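PDB 3Q1N: galactose mutarotase related enzyme from Lactobacillus casei, which probably binds carbohydrate and may act as an isomerase, as expected of a member of the aldose 1-epimerase (galactose mutarotase) family. Local coordinates for residues F10-A15 against A19-L24; Y79-S84 against L111-M116; V254-G259 against L287-E292. All coordinates share one frame; numbering follows the deposited sequence. Where two conformers were deposited one is given.

Contact 1: F10-A15 against A19-L24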
loop_
_atom_site.group_PDB
_atom_site.type_symbol
_atom_site.label_atom_id
_atom_site.label_comp_id
_atom_site.label_asym_id
_atom_site.label_seq_id
_atom_site.Cartn_x
_atom_site.Cartn_y
_atom_site.Cartn_z
ATOM N N PHE A 10 0.832 5.113 21.815
ATOM C CA PHE A 10 1.358 5.268 20.437
ATOM C C PHE A 10 1.401 6.742 20.022
ATOM O O PHE A 10 0.586 7.536 20.494
ATOM C CB PHE A 10 0.478 4.487 19.434
ATOM C CG PHE A 10 0.378 3.016 19.707
ATOM C CD1 PHE A 10 1.496 2.217 19.757
ATOM C CD2 PHE A 10 -0.859 2.431 19.906
ATOM C CE1 PHE A 10 1.389 0.858 20.021
ATOM C CE2 PHE A 10 -0.995 1.105 20.129
ATOM C CZ PHE A 10 0.144 0.301 20.212
ATOM N N LYS A 11 2.336 7.090 19.141
ATOM C CA LYS A 11 2.336 8.365 18.447
ATOM C C LYS A 11 2.552 8.136 16.947
ATOM O O LYS A 11 3.372 7.290 16.570
ATOM C CB LYS A 11 3.419 9.278 19.021
ATOM C CG LYS A 11 3.411 10.719 18.467
ATOM C CD LYS A 11 4.239 11.649 19.328
ATOM C CE LYS A 11 4.186 13.101 18.841
ATOM N NZ LYS A 11 5.039 13.978 19.725
ATOM N N ALA A 12 1.843 8.895 16.124
ATOM C CA ALA A 12 1.984 8.799 14.654
ATOM C C ALA A 12 2.237 10.213 14.111
ATOM O O ALA A 12 1.669 11.213 14.615
ATOM C CB ALA A 12 0.738 8.203 14.014
ATOM N N GLY A 13 3.077 10.294 13.083
ATOM C CA GLY A 13 3.314 11.538 12.359
ATOM C C GLY A 13 2.922 11.307 10.919
ATOM O O GLY A 13 3.269 10.258 10.336
ATOM N N ILE A 14 2.118 12.237 10.395
ATOM C CA ILE A 14 1.565 12.125 9.045
ATOM C C ILE A 14 1.795 13.437 8.320
ATOM O O ILE A 14 1.444 14.511 8.822
ATOM C CB ILE A 14 0.035 11.816 9.002
ATOM C CG1 ILE A 14 -0.335 10.603 9.869
ATOM C CG2 ILE A 14 -0.430 11.593 7.564
ATOM C CD1 ILE A 14 -0.949 11.001 11.211
ATOM N N ALA A 15 2.371 13.350 7.134
ATOM C CA ALA A 15 2.642 14.530 6.307
ATOM C C ALA A 15 1.409 14.944 5.538
ATOM O O ALA A 15 0.692 14.096 4.966
ATOM C CB ALA A 15 3.772 14.243 5.340
ATOM N N ALA A 19 -0.834 12.839 2.445
ATOM C CA ALA A 19 -1.371 12.228 3.683
ATOM C C ALA A 19 -0.526 11.019 4.081
ATOM O O ALA A 19 -1.033 9.936 4.445
ATOM C CB ALA A 19 -2.854 11.802 3.498
ATOM N N GLU A 20 0.795 11.214 4.036
ATOM C CA GLU A 20 1.731 10.094 4.115
ATOM C C GLU A 20 2.098 9.805 5.559
ATOM O O GLU A 20 2.696 10.661 6.234
ATOM C CB GLU A 20 3.025 10.369 3.388
ATOM C CG GLU A 20 3.886 9.073 3.380
ATOM C CD GLU A 20 5.310 9.247 2.907
ATOM O OE1 GLU A 20 5.765 10.386 2.705
ATOM O OE2 GLU A 20 5.975 8.185 2.698
ATOM N N LEU A 21 1.747 8.632 6.052
ATOM C CA LEU A 21 2.254 8.215 7.361
ATOM C C LEU A 21 3.776 8.143 7.307
ATOM O O LEU A 21 4.338 7.480 6.428
ATOM C CB LEU A 21 1.719 6.841 7.681
ATOM C CG LEU A 21 2.138 6.198 8.996
ATOM C CD1 LEU A 21 1.559 6.897 10.200
ATOM C CD2 LEU A 21 1.706 4.693 8.996
ATOM N N GLN A 22 4.446 8.812 8.229
ATOM C CA GLN A 22 5.916 8.814 8.202
ATOM C C GLN A 22 6.547 8.205 9.442
ATOM O O GLN A 22 7.712 7.817 9.400
ATOM C CB GLN A 22 6.431 10.237 7.983
ATOM C CG GLN A 22 5.984 10.779 6.594
ATOM C CD GLN A 22 6.646 12.059 6.225
ATOM O OE1 GLN A 22 6.894 12.890 7.079
ATOM N NE2 GLN A 22 6.858 12.267 4.932
ATOM N N SER A 23 5.795 8.129 10.524
ATOM C CA SER A 23 6.303 7.630 11.796
ATOM C C SER A 23 5.172 7.023 12.619
ATOM O O SER A 23 4.031 7.525 12.611
ATOM C CB SER A 23 6.995 8.760 12.579
ATOM O OG SER A 23 7.338 8.361 13.901
ATOM N N LEU A 24 5.494 5.953 13.333
ATOM C CA LEU A 24 4.544 5.257 14.180
ATOM C C LEU A 24 5.334 4.585 15.288
ATOM O O LEU A 24 6.158 3.700 15.048
ATOM C CB LEU A 24 3.780 4.243 13.318
ATOM C CG LEU A 24 2.533 3.533 13.812
ATOM C CD1 LEU A 24 1.454 4.572 14.225
ATOM C CD2 LEU A 24 2.014 2.627 12.743
HETATM O O HOH W 1 5.633 9.264 15.775
#
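Lys11 meets Ser23 and Leu24 through its backbone. Its carbonyl O receives the CA-H of Leu24, and a water donates to Ser23 OG and, weakly, to Lys11 O. Ser23 OG also bonds Glu32. Next, Ala12 CB rests 3.7 Å from Leu24 CD1. Gly13 forms the centre of the pairing. Its N gives a hydrogen bond to Ser23 O (3.0 Å), which it meets from above the carbonyl plane. Its O takes a nearly straight bond from Gln22 N (2.8 Å, 173° at the hydrogen) and a weak one from Ser23 N. Two residues thus face one, a classic beta bulge. Ile14 puts CG2 anti to its own backbone N, and this branch lies over the Ala19-Glu20 peptide, 3.5 Å from Ala19 C. Its CG1 reaches Leu21 CD1 at 4.2 Å. At Ala15, N bonds to Glu20 O (2.9 Å). Ala19 and Glu20 both face this residue, a G1 bulge at the turn. The Ala15 methyl touches the Gln22 amide, whose NE2 is tied to Glu20 OE1; Glu20 OE2 bonds the backbone N of His45 and Ala46. The hairpin lies between strands 2-6 and 31-32, and Ile14 and Leu24 pack on strand 109-118.

Contact 2: Y79-S84 against L111-M116. With EDO (1,2-ethanediol), chain T.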
loop_
_atom_site.group_PDB
_atom_site.type_symbol
_atom_site.label_atom_id
_atom_site.label_comp_id
_atom_site.label_asym_id
_atom_site.label_seq_id
_atom_site.Cartn_x
_atom_site.Cartn_y
_atom_site.Cartn_z
ATOM N N TYR A 79 0.632 15.482 -4.078
ATOM C CA TYR A 79 -0.055 16.716 -3.707
ATOM C C TYR A 79 -0.541 16.696 -2.251
ATOM O O TYR A 79 -0.645 15.645 -1.610
ATOM C CB TYR A 79 -1.232 17.006 -4.663
ATOM C CG TYR A 79 -0.795 17.062 -6.104
ATOM C CD1 TYR A 79 -0.109 18.152 -6.588
ATOM C CD2 TYR A 79 -0.991 15.968 -6.965
ATOM C CE1 TYR A 79 0.338 18.191 -7.882
ATOM C CE2 TYR A 79 -0.523 15.980 -8.261
ATOM C CZ TYR A 79 0.118 17.076 -8.729
ATOM O OH TYR A 79 0.569 17.080 -10.050
ATOM N N ASP A 80 -0.725 17.891 -1.687
ATOM C CA ASP A 80 -1.136 18.018 -0.302
ATOM C C ASP A 80 -2.585 17.571 -0.143
ATOM O O ASP A 80 -3.361 17.531 -1.111
ATOM C CB ASP A 80 -1.023 19.469 0.184
ATOM C CG ASP A 80 0.411 19.912 0.452
ATOM O OD1 ASP A 80 1.351 19.097 0.386
ATOM O OD2 ASP A 80 0.604 21.129 0.693
ATOM N N PHE A 81 -2.899 17.176 1.085
ATOM C CA PHE A 81 -4.276 16.946 1.530
ATOM C C PHE A 81 -4.607 17.999 2.572
ATOM O O PHE A 81 -3.734 18.412 3.358
ATOM C CB PHE A 81 -4.410 15.564 2.203
ATOM C CG PHE A 81 -4.424 14.380 1.279
ATOM C CD1 PHE A 81 -3.314 14.054 0.470
ATOM C CD2 PHE A 81 -5.497 13.478 1.319
ATOM C CE1 PHE A 81 -3.349 12.886 -0.346
ATOM C CE2 PHE A 81 -5.523 12.323 0.544
ATOM C CZ PHE A 81 -4.438 12.000 -0.272
ATOM N N ASP A 82 -5.850 18.466 2.582
ATOM C CA ASP A 82 -6.331 19.385 3.608
ATOM C C ASP A 82 -6.644 18.633 4.890
ATOM O O ASP A 82 -7.128 17.513 4.851
ATOM C CB ASP A 82 -7.607 20.078 3.135
ATOM C CG ASP A 82 -7.365 21.052 2.008
ATOM O OD1 ASP A 82 -6.238 21.548 1.853
ATOM O OD2 ASP A 82 -8.343 21.313 1.302
ATOM N N VAL A 83 -6.425 19.289 6.035
ATOM C CA VAL A 83 -6.654 18.672 7.355
ATOM C C VAL A 83 -8.026 19.114 7.936
ATOM O O VAL A 83 -8.444 20.278 7.827
ATOM C CB VAL A 83 -5.538 19.103 8.316
ATOM C CG1 VAL A 83 -5.810 18.570 9.790
ATOM C CG2 VAL A 83 -4.204 18.630 7.781
ATOM N N SER A 84 -8.772 18.159 8.473
ATOM C CA SER A 84 -10.021 18.445 9.137
ATOM C C SER A 84 -10.253 17.453 10.282
ATOM O O SER A 84 -9.524 16.438 10.419
ATOM C CB SER A 84 -11.189 18.356 8.161
ATOM O OG SER A 84 -11.401 17.025 7.707
ATOM N N LEU A 111 -10.580 12.158 -2.358
ATOM C CA LEU A 111 -9.934 11.072 -1.682
ATOM C C LEU A 111 -9.765 11.492 -0.250
ATOM O O LEU A 111 -9.029 12.427 0.040
ATOM C CB LEU A 111 -8.575 10.742 -2.336
ATOM C CG LEU A 111 -7.707 9.718 -1.642
ATOM C CD1 LEU A 111 -8.470 8.372 -1.505
ATOM C CD2 LEU A 111 -6.366 9.554 -2.422
ATOM N N ALA A 112 -10.451 10.793 0.652
ATOM C CA ALA A 112 -10.434 11.154 2.054
ATOM C C ALA A 112 -9.856 9.997 2.839
ATOM O O ALA A 112 -10.151 8.835 2.571
ATOM C CB ALA A 112 -11.819 11.565 2.580
ATOM N N VAL A 113 -8.983 10.332 3.789
ATOM C CA VAL A 113 -8.314 9.344 4.620
ATOM C C VAL A 113 -8.398 9.788 6.088
ATOM O O VAL A 113 -7.980 10.905 6.404
ATOM C CB VAL A 113 -6.819 9.229 4.171
ATOM C CG1 VAL A 113 -6.110 8.061 4.847
ATOM C CG2 VAL A 113 -6.720 9.157 2.629
ATOM N N THR A 114 -8.898 8.929 6.978
ATOM C CA THR A 114 -8.988 9.232 8.385
ATOM C C THR A 114 -8.093 8.265 9.138
ATOM O O THR A 114 -8.181 7.056 8.903
ATOM C CB THR A 114 -10.450 9.171 8.899
ATOM O OG1 THR A 114 -11.194 10.225 8.274
ATOM C CG2 THR A 114 -10.504 9.343 10.452
ATOM N N TYR A 115 -7.193 8.828 9.963
ATOM C CA TYR A 115 -6.277 8.037 10.781
ATOM C C TYR A 115 -6.752 8.118 12.213
ATOM O O TYR A 115 -7.071 9.200 12.677
ATOM C CB TYR A 115 -4.865 8.574 10.704
ATOM C CG TYR A 115 -4.223 8.484 9.339
ATOM C CD1 TYR A 115 -3.584 7.321 8.940
ATOM C CD2 TYR A 115 -4.257 9.561 8.468
ATOM C CE1 TYR A 115 -2.958 7.233 7.711
ATOM C CE2 TYR A 115 -3.656 9.462 7.204
ATOM C CZ TYR A 115 -3.022 8.293 6.849
ATOM O OH TYR A 115 -2.426 8.143 5.614
HETATM N N MSE A 116 -6.749 6.997 12.929
HETATM C CA MSE A 116 -7.062 7.024 14.342
HETATM C C MSE A 116 -6.231 5.981 15.091
HETATM O O MSE A 116 -6.167 4.810 14.680
HETATM C CB MSE A 116 -8.562 6.768 14.550
HETATM C CG MSE A 116 -8.989 6.956 15.987
HETATM SE SE MSE A 116 -10.842 6.501 16.291
HETATM C CE MSE A 116 -11.432 5.713 14.637
HETATM C C1 EDO T . -11.901 9.771 5.579
HETATM O O1 EDO T . -12.995 10.284 6.276
HETATM C C2 EDO T . -12.344 8.582 4.729
HETATM O O2 EDO T . -13.030 7.564 5.393
#
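Phe81 meets Leu111 and Val113 within the beta fold of the galactose mutarotase-like proteins. Strand 109-118 belongs to the large antiparallel sheet. Strand 82-84 is an outermost strand of that sheet, and strand 90-96 runs between the two. Phe81 lies just before this edge strand, and its side chain reaches past strand 90-96 to strand 109-118. The CA atoms of Phe81 and Ala112 are 8.5 Å apart. No hydrogen bond joins the two segments.

The contact is mainly apolar. The Phe81 ring crosses the Leu111 side chain obliquely, with Phe81 CZ 3.8 Å from Leu111 CD2. Phe81 CE2 comes within 4.0 Å of Val113 CG2. The bond from CA to CB of Phe81 points toward strand 109-118, and the first torsion (chi1 -76°) brings CE2 and CZ to Leu111 and Val113. Leu111 has CG anti to its backbone N (chi1 174°), with CD2 meeting the far end of the ring. Phe93 and Gln95 of strand 90-96 also touch the ring, and so does Ala19, in the turn of the 10-15/20-26 hairpin. Val113 lies on the face of the strand opposite to Ala112, and its side chain also meets Val124 and Tyr126 of strand 121-130.

Backbone hydrogen bonds hold the touching residues from outside the pair: Phe81 bonds with Glu16, and Leu111 with Gln95.

An ethanediol, probably from the crystallisation liquor, lies by Ala112 and Thr114. The placing of Thr114 OG1 next to it is doubtful. The ethanediol also bonds Thr127 OG1.

Between the two segments, the carbonyl O of Leu111 lies obliquely to the aromatic ring, 3.5 Å from Phe81 CE2.

Contact 3: V254-G259 against L287-E292. With EDO (1,2-ethanediol), chain J; EDO (1,2-ethanediol), chain N.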
loop_
_atom_site.group_PDB
_atom_site.type_symbol
_atom_site.label_atom_id
_atom_site.label_comp_id
_atom_site.label_asym_id
_atom_site.label_seq_id
_atom_site.Cartn_x
_atom_site.Cartn_y
_atom_site.Cartn_z
ATOM N N VAL A 254 4.755 -4.166 3.395
ATOM C CA VAL A 254 3.611 -5.079 3.330
ATOM C C VAL A 254 2.450 -4.176 3.000
ATOM O O VAL A 254 2.047 -3.348 3.821
ATOM C CB VAL A 254 3.405 -5.878 4.647
ATOM C CG1 VAL A 254 2.277 -6.927 4.417
ATOM C CG2 VAL A 254 4.734 -6.572 5.095
ATOM N N GLU A 255 1.951 -4.293 1.760
ATOM C CA GLU A 255 1.232 -3.236 1.091
ATOM C C GLU A 255 -0.173 -3.643 0.676
ATOM O O GLU A 255 -0.345 -4.444 -0.255
ATOM C CB GLU A 255 2.027 -2.799 -0.142
ATOM C CG GLU A 255 3.550 -2.565 0.081
ATOM C CD GLU A 255 4.307 -2.404 -1.218
ATOM O OE1 GLU A 255 3.675 -2.477 -2.299
ATOM O OE2 GLU A 255 5.548 -2.220 -1.185
ATOM N N PRO A 256 -1.191 -3.127 1.376
ATOM C CA PRO A 256 -2.549 -3.456 0.967
ATOM C C PRO A 256 -2.880 -2.829 -0.398
ATOM O O PRO A 256 -2.709 -1.618 -0.554
ATOM C CB PRO A 256 -3.408 -2.870 2.099
ATOM C CG PRO A 256 -2.503 -2.800 3.306
ATOM C CD PRO A 256 -1.166 -2.435 2.692
ATOM N N PHE A 257 -3.379 -3.649 -1.326
ATOM C CA PHE A 257 -3.700 -3.225 -2.711
ATOM C C PHE A 257 -5.182 -3.455 -3.023
ATOM O O PHE A 257 -5.677 -4.612 -2.974
ATOM C CB PHE A 257 -2.920 -4.035 -3.771
ATOM C CG PHE A 257 -1.473 -3.588 -4.059
ATOM C CD1 PHE A 257 -0.777 -2.678 -3.286
ATOM C CD2 PHE A 257 -0.819 -4.164 -5.123
ATOM C CE1 PHE A 257 0.545 -2.339 -3.596
ATOM C CE2 PHE A 257 0.479 -3.822 -5.422
ATOM C CZ PHE A 257 1.162 -2.931 -4.680
ATOM N N ASP A 258 -5.881 -2.375 -3.375
ATOM C CA ASP A 258 -7.185 -2.468 -4.073
ATOM C C ASP A 258 -6.978 -2.097 -5.549
ATOM O O ASP A 258 -7.455 -1.089 -6.017
ATOM C CB ASP A 258 -8.222 -1.566 -3.397
ATOM C CG ASP A 258 -9.625 -1.751 -3.962
ATOM O OD1 ASP A 258 -9.918 -2.829 -4.544
ATOM O OD2 ASP A 258 -10.445 -0.802 -3.796
ATOM N N GLY A 259 -6.231 -2.959 -6.246
ATOM C CA GLY A 259 -5.818 -2.746 -7.615
ATOM C C GLY A 259 -4.501 -3.466 -7.818
ATOM O O GLY A 259 -4.014 -4.170 -6.934
ATOM N N LEU A 287 -13.015 1.812 2.087
ATOM C CA LEU A 287 -12.113 0.723 2.452
ATOM C C LEU A 287 -11.543 1.027 3.830
ATOM O O LEU A 287 -11.241 2.190 4.109
ATOM C CB LEU A 287 -10.970 0.630 1.447
ATOM C CG LEU A 287 -11.333 0.370 -0.022
ATOM C CD1 LEU A 287 -10.131 0.567 -0.929
ATOM C CD2 LEU A 287 -11.892 -1.047 -0.176
ATOM N N ALA A 288 -11.402 0.010 4.669
ATOM C CA ALA A 288 -10.787 0.195 5.981
ATOM C C ALA A 288 -9.647 -0.778 6.153
ATOM O O ALA A 288 -9.643 -1.848 5.556
ATOM C CB ALA A 288 -11.798 0.013 7.082
ATOM N N LEU A 289 -8.659 -0.393 6.952
ATOM C CA LEU A 289 -7.642 -1.335 7.442
ATOM C C LEU A 289 -7.236 -0.982 8.871
ATOM O O LEU A 289 -7.531 0.116 9.361
ATOM C CB LEU A 289 -6.405 -1.370 6.535
ATOM C CG LEU A 289 -5.550 -0.123 6.285
ATOM C CD1 LEU A 289 -4.489 0.075 7.358
ATOM C CD2 LEU A 289 -4.904 -0.173 4.881
ATOM N N LYS A 290 -6.554 -1.923 9.531
ATOM C CA LYS A 290 -5.891 -1.644 10.789
ATOM C C LYS A 290 -4.469 -2.174 10.732
ATOM O O LYS A 290 -4.209 -3.218 10.121
ATOM C CB LYS A 290 -6.604 -2.289 11.979
ATOM C CG LYS A 290 -8.097 -1.930 12.128
ATOM C CD LYS A 290 -8.721 -2.553 13.415
ATOM C CE LYS A 290 -10.200 -2.142 13.521
ATOM N NZ LYS A 290 -10.841 -2.715 14.761
ATOM N N VAL A 291 -3.565 -1.430 11.350
ATOM C CA VAL A 291 -2.190 -1.893 11.580
ATOM C C VAL A 291 -2.153 -2.189 13.086
ATOM O O VAL A 291 -2.174 -1.268 13.893
ATOM C CB VAL A 291 -1.160 -0.832 11.191
ATOM C CG1 VAL A 291 0.272 -1.424 11.289
ATOM C CG2 VAL A 291 -1.435 -0.289 9.757
ATOM N N GLU A 292 -2.205 -3.449 13.465
ATOM C CA GLU A 292 -2.078 -3.820 14.873
ATOM C C GLU A 292 -0.611 -3.746 15.266
ATOM O O GLU A 292 0.261 -4.285 14.562
ATOM C CB GLU A 292 -2.589 -5.211 15.158
ATOM C CG GLU A 292 -3.978 -5.535 14.591
ATOM C CD GLU A 292 -4.442 -6.947 14.936
ATOM O OE1 GLU A 292 -3.821 -7.640 15.775
ATOM O OE2 GLU A 292 -5.453 -7.373 14.353
HETATM C C1 EDO J . 6.254 -2.493 -4.441
HETATM O O1 EDO J . 4.918 -2.010 -4.674
HETATM C C2 EDO J . 7.307 -1.705 -5.187
HETATM O O2 EDO J . 7.295 -0.309 -4.810
HETATM C C1 EDO N . -12.553 -5.173 -4.494
HETATM O O1 EDO N . -11.925 -4.553 -5.636
HETATM C C2 EDO N . -13.827 -4.425 -4.152
HETATM O O2 EDO N . -13.504 -3.299 -3.344
#
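Pro256 and Leu289 meet through Pro256 CG and Leu289 CD2, 3.9 Å apart. The two side chains cross at about a right angle. Leu289 CG sits between its backbone N and carbonyl carbon (chi1 60°), a crowded position, with CD2 turned to the proline ring. Two residues along, Leu287 crosses Asp258 obliquely. In the given conformer Leu287 CD1 meets Asp258 OD2 at 3.2 Å and lies 3.8 Å from Asp258 CB. The other oxygen, Asp258 OD1, accepts a hydrogen bond of 2.9 Å from O1 of an ethanediol.

Further out, strand 251-258 is held by backbone bonds to strands 136-147 and 238-242. Pro256 also packs on Ile233 and Phe236. Glu255 and Phe257 project away from strand 284-293. There a second ethanediol O1 bonds Glu255 OE1 (2.7 Å) and lies at the edge of the Phe257 ring, in its plane. Leu289 also touches Val124 and Tyr126 of strand 121-130.

The residues therefore join two different antiparallel sheets face to face by side chains alone, as in the beta-sandwich of galactose mutarotase-like proteins.

In the fold
Contact 1 pairs neighbouring strands within one sheet, whereas contact 3 joins two sheets by side chains. Contacts 1 and 2 touch, with centres about 12 Å apart. Ala19 O and Tyr115 OH are 2.6 Å apart, a probable hydrogen bond, and Ile14 CG2 packs on Tyr115 CE2 at 3.9 Å. The 10-15/20-26 hairpin thereby rests on the large sheet. Contact 3 lies deeper, its centre about 6 Å from that of the chain, and about 16 Å from the centres of the other two. It shares the large sheet with contact 2 but does not touch it. The ethanediol at Glu255, on the side of strand 251-258 away from strand 284-293, may mark a pocket.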